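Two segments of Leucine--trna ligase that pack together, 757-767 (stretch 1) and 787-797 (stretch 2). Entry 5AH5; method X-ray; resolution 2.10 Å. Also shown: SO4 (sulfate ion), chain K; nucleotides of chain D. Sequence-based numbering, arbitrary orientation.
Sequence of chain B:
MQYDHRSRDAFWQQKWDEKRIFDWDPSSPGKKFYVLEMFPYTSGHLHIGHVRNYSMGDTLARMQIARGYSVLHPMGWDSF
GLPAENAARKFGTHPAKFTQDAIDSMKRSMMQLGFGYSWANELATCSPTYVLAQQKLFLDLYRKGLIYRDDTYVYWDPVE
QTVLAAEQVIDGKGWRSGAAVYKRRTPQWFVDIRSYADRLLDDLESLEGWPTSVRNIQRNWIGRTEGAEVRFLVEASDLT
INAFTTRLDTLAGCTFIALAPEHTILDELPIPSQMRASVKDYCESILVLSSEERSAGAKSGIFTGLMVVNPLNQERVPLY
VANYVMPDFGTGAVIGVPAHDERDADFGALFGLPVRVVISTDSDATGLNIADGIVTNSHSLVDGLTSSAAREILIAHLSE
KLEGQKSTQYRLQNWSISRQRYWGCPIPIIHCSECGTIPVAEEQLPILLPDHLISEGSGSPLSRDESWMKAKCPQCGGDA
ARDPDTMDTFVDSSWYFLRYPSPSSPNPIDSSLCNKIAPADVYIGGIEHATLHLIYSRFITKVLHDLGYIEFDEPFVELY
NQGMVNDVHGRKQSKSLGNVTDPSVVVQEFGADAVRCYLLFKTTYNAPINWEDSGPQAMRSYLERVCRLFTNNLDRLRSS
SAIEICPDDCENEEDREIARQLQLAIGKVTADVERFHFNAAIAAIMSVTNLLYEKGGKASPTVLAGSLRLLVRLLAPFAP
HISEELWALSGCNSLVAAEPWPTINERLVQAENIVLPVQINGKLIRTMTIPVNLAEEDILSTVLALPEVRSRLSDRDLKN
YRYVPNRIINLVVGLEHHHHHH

Stretch 1 (757-767) PVQINGKLIRT
Stretch 2 (787-797) PEVRSRLSDRD

Stretch 1 is a β-hairpin: strands 757-760 and 763-767 joined by a type I' turn from Ile760 to Lys763, where Gly762 (phi/psi 90/-9) takes angles that would jam a CB against the preceding carbonyl. Ile760 N to Lys763 O (2.9 Å) and Lys763 N to Ile760 O (2.8 Å) close it. Helix 787-792 packs on one face; the axes of helix and strand 763-767 approach to 9.0 Å, their N-to-C directions 140° apart, with Ile765 CA and Glu788 CA 7.4 Å apart; 465 Å² is buried in total.

Pro787 opens the helix, its CD 4.1 Å from Arg766 NH1. Glu788 (m, p) points toward the hairpin: its OE1 accepts a salt-bridging hydrogen bond from Arg766 NH1 (2.9 Å, 157°), while its CB lies 3.8 Å from Ile765 CG2. Arg766 (p, t, m) also donates from NE to Thr767 O (2.9 Å), which helps fix its guanidinium. Val789 (t) brings CG2 to 4.2 Å from CG1 of buried Val758 (t). Arg792 (m, t, t) reaches down toward the hairpin across the strand direction, its aliphatic CD 3.8 Å from Ile760 CD1; Ile765 CD1 covers one guanidinium face, 3.9 Å from NH1, although Lys763 NZ, of like charge, is 4.2 Å from that NH1. Leu793 (m, t) leaves helical angles, yet its CD2 reaches Ile760 CD1 (4.2 Å). After the type I turn 793-796, Arg796 NH2 sits 3.7 Å from Asn761 ND2.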

# COMPACT_ATOMS: atom_id res chain seq x y z
N PRO B 757 -9.83 3.51 41.11
CA PRO B 757 -10.70 2.35 41.33
C PRO B 757 -10.09 1.36 42.33
O PRO B 757 -8.85 1.19 42.38
CB PRO B 757 -10.82 1.70 39.94
CG PRO B 757 -9.59 2.19 39.18
CD PRO B 757 -9.34 3.58 39.72
N VAL B 758 -10.97 0.70 43.08
CA VAL B 758 -10.60 -0.29 44.06
C VAL B 758 -11.20 -1.61 43.66
O VAL B 758 -12.40 -1.71 43.45
CB VAL B 758 -11.20 0.13 45.39
CG1 VAL B 758 -10.86 -0.89 46.48
CG2 VAL B 758 -10.69 1.53 45.73
N GLN B 759 -10.34 -2.60 43.50
CA GLN B 759 -10.75 -3.99 43.32
C GLN B 759 -10.55 -4.81 44.61
O GLN B 759 -9.69 -4.52 45.38
CB GLN B 759 -9.93 -4.63 42.24
CG GLN B 759 -10.23 -4.09 40.83
CD GLN B 759 -9.23 -4.54 39.78
OE1 GLN B 759 -8.08 -4.83 40.08
NE2 GLN B 759 -9.66 -4.54 38.52
N ILE B 760 -11.35 -5.85 44.77
CA ILE B 760 -11.10 -6.91 45.70
C ILE B 760 -11.08 -8.18 44.90
O ILE B 760 -12.04 -8.55 44.18
CB ILE B 760 -12.14 -7.03 46.82
CG1 ILE B 760 -12.07 -5.82 47.71
CG2 ILE B 760 -11.87 -8.25 47.65
CD1 ILE B 760 -13.23 -5.68 48.70
N ASN B 761 -9.93 -8.85 44.99
CA ASN B 761 -9.66 -10.05 44.24
C ASN B 761 -9.89 -9.88 42.77
O ASN B 761 -10.38 -10.77 42.12
CB ASN B 761 -10.47 -11.22 44.81
CG ASN B 761 -9.87 -11.74 46.08
OD1 ASN B 761 -8.75 -11.33 46.51
ND2 ASN B 761 -10.60 -12.62 46.72
N GLY B 762 -9.59 -8.68 42.27
CA GLY B 762 -9.76 -8.40 40.86
C GLY B 762 -11.14 -7.86 40.52
O GLY B 762 -11.32 -7.42 39.42
N LYS B 763 -12.09 -7.85 41.44
CA LYS B 763 -13.44 -7.35 41.09
C LYS B 763 -13.61 -5.89 41.50
O LYS B 763 -13.40 -5.57 42.67
CB LYS B 763 -14.51 -8.21 41.78
CG LYS B 763 -15.91 -8.04 41.22
CD LYS B 763 -17.01 -8.37 42.23
CE LYS B 763 -18.38 -7.89 41.75
NZ LYS B 763 -19.12 -7.21 42.86
N LEU B 764 -14.01 -5.01 40.57
CA LEU B 764 -14.28 -3.63 40.92
C LEU B 764 -15.38 -3.52 41.97
O LEU B 764 -16.50 -3.96 41.74
CB LEU B 764 -14.75 -2.83 39.73
CG LEU B 764 -15.13 -1.36 39.92
CD1 LEU B 764 -13.91 -0.50 40.24
CD2 LEU B 764 -15.79 -0.80 38.66
N ILE B 765 -15.05 -2.84 43.07
CA ILE B 765 -15.98 -2.54 44.13
C ILE B 765 -16.51 -1.09 44.01
O ILE B 765 -17.70 -0.88 44.07
CB ILE B 765 -15.29 -2.78 45.51
CG1 ILE B 765 -14.73 -4.22 45.60
CG2 ILE B 765 -16.30 -2.57 46.62
CD1 ILE B 765 -15.71 -5.32 45.17
N ARG B 766 -15.65 -0.09 43.82
CA ARG B 766 -16.05 1.34 43.78
C ARG B 766 -14.79 2.13 43.47
O ARG B 766 -13.71 1.57 43.29
CB ARG B 766 -16.64 1.83 45.11
CG ARG B 766 -15.69 1.72 46.31
CD ARG B 766 -16.25 2.43 47.53
NE ARG B 766 -16.11 3.88 47.38
CZ ARG B 766 -16.42 4.79 48.29
NH1 ARG B 766 -16.94 4.49 49.48
NH2 ARG B 766 -16.20 6.06 47.98
N THR B 767 -14.91 3.43 43.43
CA THR B 767 -13.77 4.31 43.30
C THR B 767 -13.69 5.16 44.54
O THR B 767 -14.65 5.28 45.29
CB THR B 767 -13.88 5.28 42.09
OG1 THR B 767 -14.98 6.18 42.28
CG2 THR B 767 -14.08 4.56 40.83
N PRO B 787 -16.52 2.04 53.46
CA PRO B 787 -17.50 1.12 54.02
C PRO B 787 -17.66 -0.20 53.32
O PRO B 787 -17.87 -1.24 53.96
CB PRO B 787 -18.82 1.90 53.92
CG PRO B 787 -18.40 3.31 54.10
CD PRO B 787 -17.02 3.44 53.48
N GLU B 788 -17.64 -0.13 52.00
CA GLU B 788 -17.80 -1.27 51.15
C GLU B 788 -16.67 -2.24 51.34
O GLU B 788 -16.88 -3.45 51.32
CB GLU B 788 -17.79 -0.83 49.68
CG GLU B 788 -19.07 -0.20 49.19
CD GLU B 788 -19.08 1.32 49.38
OE1 GLU B 788 -18.12 1.91 49.99
OE2 GLU B 788 -20.08 1.90 48.94
N VAL B 789 -15.48 -1.72 51.56
CA VAL B 789 -14.28 -2.53 51.80
C VAL B 789 -14.26 -3.11 53.23
O VAL B 789 -14.04 -4.28 53.39
CB VAL B 789 -13.01 -1.69 51.51
CG1 VAL B 789 -11.74 -2.49 51.81
CG2 VAL B 789 -13.03 -1.23 50.03
N ARG B 790 -14.50 -2.31 54.24
CA ARG B 790 -14.67 -2.77 55.62
C ARG B 790 -15.74 -3.87 55.69
O ARG B 790 -15.55 -4.88 56.36
CB ARG B 790 -15.09 -1.63 56.56
CG ARG B 790 -14.12 -1.26 57.65
CD ARG B 790 -14.51 0.05 58.38
NE ARG B 790 -13.30 0.79 58.78
CZ ARG B 790 -13.27 2.10 59.00
NH1 ARG B 790 -14.36 2.86 58.89
NH2 ARG B 790 -12.12 2.67 59.32
N SER B 791 -16.82 -3.68 54.95
CA SER B 791 -17.91 -4.66 54.93
C SER B 791 -17.42 -5.99 54.36
O SER B 791 -17.52 -7.02 54.99
CB SER B 791 -19.11 -4.14 54.14
OG SER B 791 -19.66 -2.96 54.73
N ARG B 792 -16.84 -5.95 53.18
CA ARG B 792 -16.40 -7.16 52.48
C ARG B 792 -15.23 -7.87 53.14
O ARG B 792 -15.07 -9.04 52.92
CB ARG B 792 -16.04 -6.83 51.06
CG ARG B 792 -17.29 -6.69 50.21
CD ARG B 792 -17.02 -5.88 48.98
NE ARG B 792 -18.30 -5.49 48.40
CZ ARG B 792 -18.94 -6.20 47.49
NH1 ARG B 792 -18.45 -7.37 47.05
NH2 ARG B 792 -20.10 -5.77 47.05
N LEU B 793 -14.41 -7.16 53.91
CA LEU B 793 -13.33 -7.77 54.69
C LEU B 793 -13.72 -8.05 56.13
O LEU B 793 -12.85 -8.40 56.93
CB LEU B 793 -12.07 -6.89 54.70
CG LEU B 793 -11.51 -6.34 53.39
CD1 LEU B 793 -10.07 -5.88 53.53
CD2 LEU B 793 -11.67 -7.32 52.24
N SER B 794 -14.98 -7.88 56.52
CA SER B 794 -15.29 -8.05 57.95
C SER B 794 -15.16 -9.52 58.40
O SER B 794 -15.00 -9.77 59.58
CB SER B 794 -16.69 -7.52 58.30
OG SER B 794 -17.58 -8.26 57.52
N ASP B 795 -15.20 -10.47 57.46
CA ASP B 795 -15.00 -11.91 57.77
C ASP B 795 -13.88 -12.58 56.93
O ASP B 795 -13.92 -13.77 56.68
CB ASP B 795 -16.34 -12.68 57.60
CG ASP B 795 -16.83 -12.75 56.12
OD1 ASP B 795 -16.57 -11.79 55.33
OD2 ASP B 795 -17.47 -13.77 55.76
N ARG B 796 -12.92 -11.80 56.47
CA ARG B 796 -11.91 -12.25 55.55
C ARG B 796 -10.64 -11.51 55.91
O ARG B 796 -10.70 -10.37 56.40
CB ARG B 796 -12.32 -11.93 54.11
CG ARG B 796 -13.74 -12.37 53.75
CD ARG B 796 -14.12 -12.09 52.31
NE ARG B 796 -13.42 -12.97 51.42
CZ ARG B 796 -13.55 -12.99 50.09
NH1 ARG B 796 -14.39 -12.14 49.46
NH2 ARG B 796 -12.82 -13.86 49.39
N ASP B 797 -9.49 -12.13 55.66
CA ASP B 797 -8.18 -11.53 55.95
C ASP B 797 -7.58 -10.96 54.64
O ASP B 797 -7.65 -11.59 53.57
CB ASP B 797 -7.20 -12.57 56.58
CG ASP B 797 -7.72 -13.20 57.94
OD1 ASP B 797 -8.27 -12.51 58.85
OD2 ASP B 797 -7.53 -14.43 58.10
S SO4 K . -15.14 9.42 46.94
O1 SO4 K . -15.75 8.30 46.18
O2 SO4 K . -13.98 9.05 47.81
O3 SO4 K . -16.21 10.11 47.72
O4 SO4 K . -14.66 10.37 45.91
P U D 20 -9.46 0.02 34.06
OP1 U D 20 -10.12 -1.09 33.33
OP2 U D 20 -9.16 1.28 33.42
O5' U D 20 -10.26 0.38 35.38
C5' U D 20 -10.77 -0.67 36.22
C4' U D 20 -12.24 -0.45 36.44
O4' U D 20 -12.40 0.82 37.14
C3' U D 20 -13.09 -0.36 35.18
O3' U D 20 -14.36 -0.98 35.39
C2' U D 20 -13.26 1.15 34.99
O2' U D 20 -14.40 1.52 34.27
C1' U D 20 -13.32 1.64 36.44
N1 U D 20 -12.90 3.03 36.61
C2 U D 20 -13.84 3.94 37.05
O2 U D 20 -14.97 3.62 37.35
N3 U D 20 -13.38 5.23 37.17
C4 U D 20 -12.12 5.70 36.89
O4 U D 20 -11.86 6.89 37.07
C5 U D 20 -11.20 4.70 36.44
C6 U D 20 -11.62 3.44 36.30
P G D 19 -5.23 -2.64 30.23
OP1 G D 19 -6.44 -2.56 29.42
OP2 G D 19 -4.12 -1.70 30.14
O5' G D 19 -5.71 -2.55 31.76
C5' G D 19 -6.98 -3.12 32.18
C4' G D 19 -7.30 -2.66 33.60
O4' G D 19 -6.33 -3.25 34.50
C3' G D 19 -7.19 -1.15 33.80
O3' G D 19 -8.14 -0.59 34.66
C2' G D 19 -5.83 -0.98 34.44
O2' G D 19 -5.59 0.20 35.16
C1' G D 19 -5.77 -2.23 35.30
N9 G D 19 -4.45 -2.65 35.72
C8 G D 19 -3.23 -2.31 35.17
N7 G D 19 -2.22 -2.90 35.75
C5 G D 19 -2.81 -3.70 36.73
C6 G D 19 -2.22 -4.59 37.66
O6 G D 19 -1.03 -4.88 37.81
N1 G D 19 -3.18 -5.19 38.47
C2 G D 19 -4.53 -4.98 38.38
N2 G D 19 -5.31 -5.67 39.24
N3 G D 19 -5.09 -4.15 37.52
C4 G D 19 -4.18 -3.56 36.72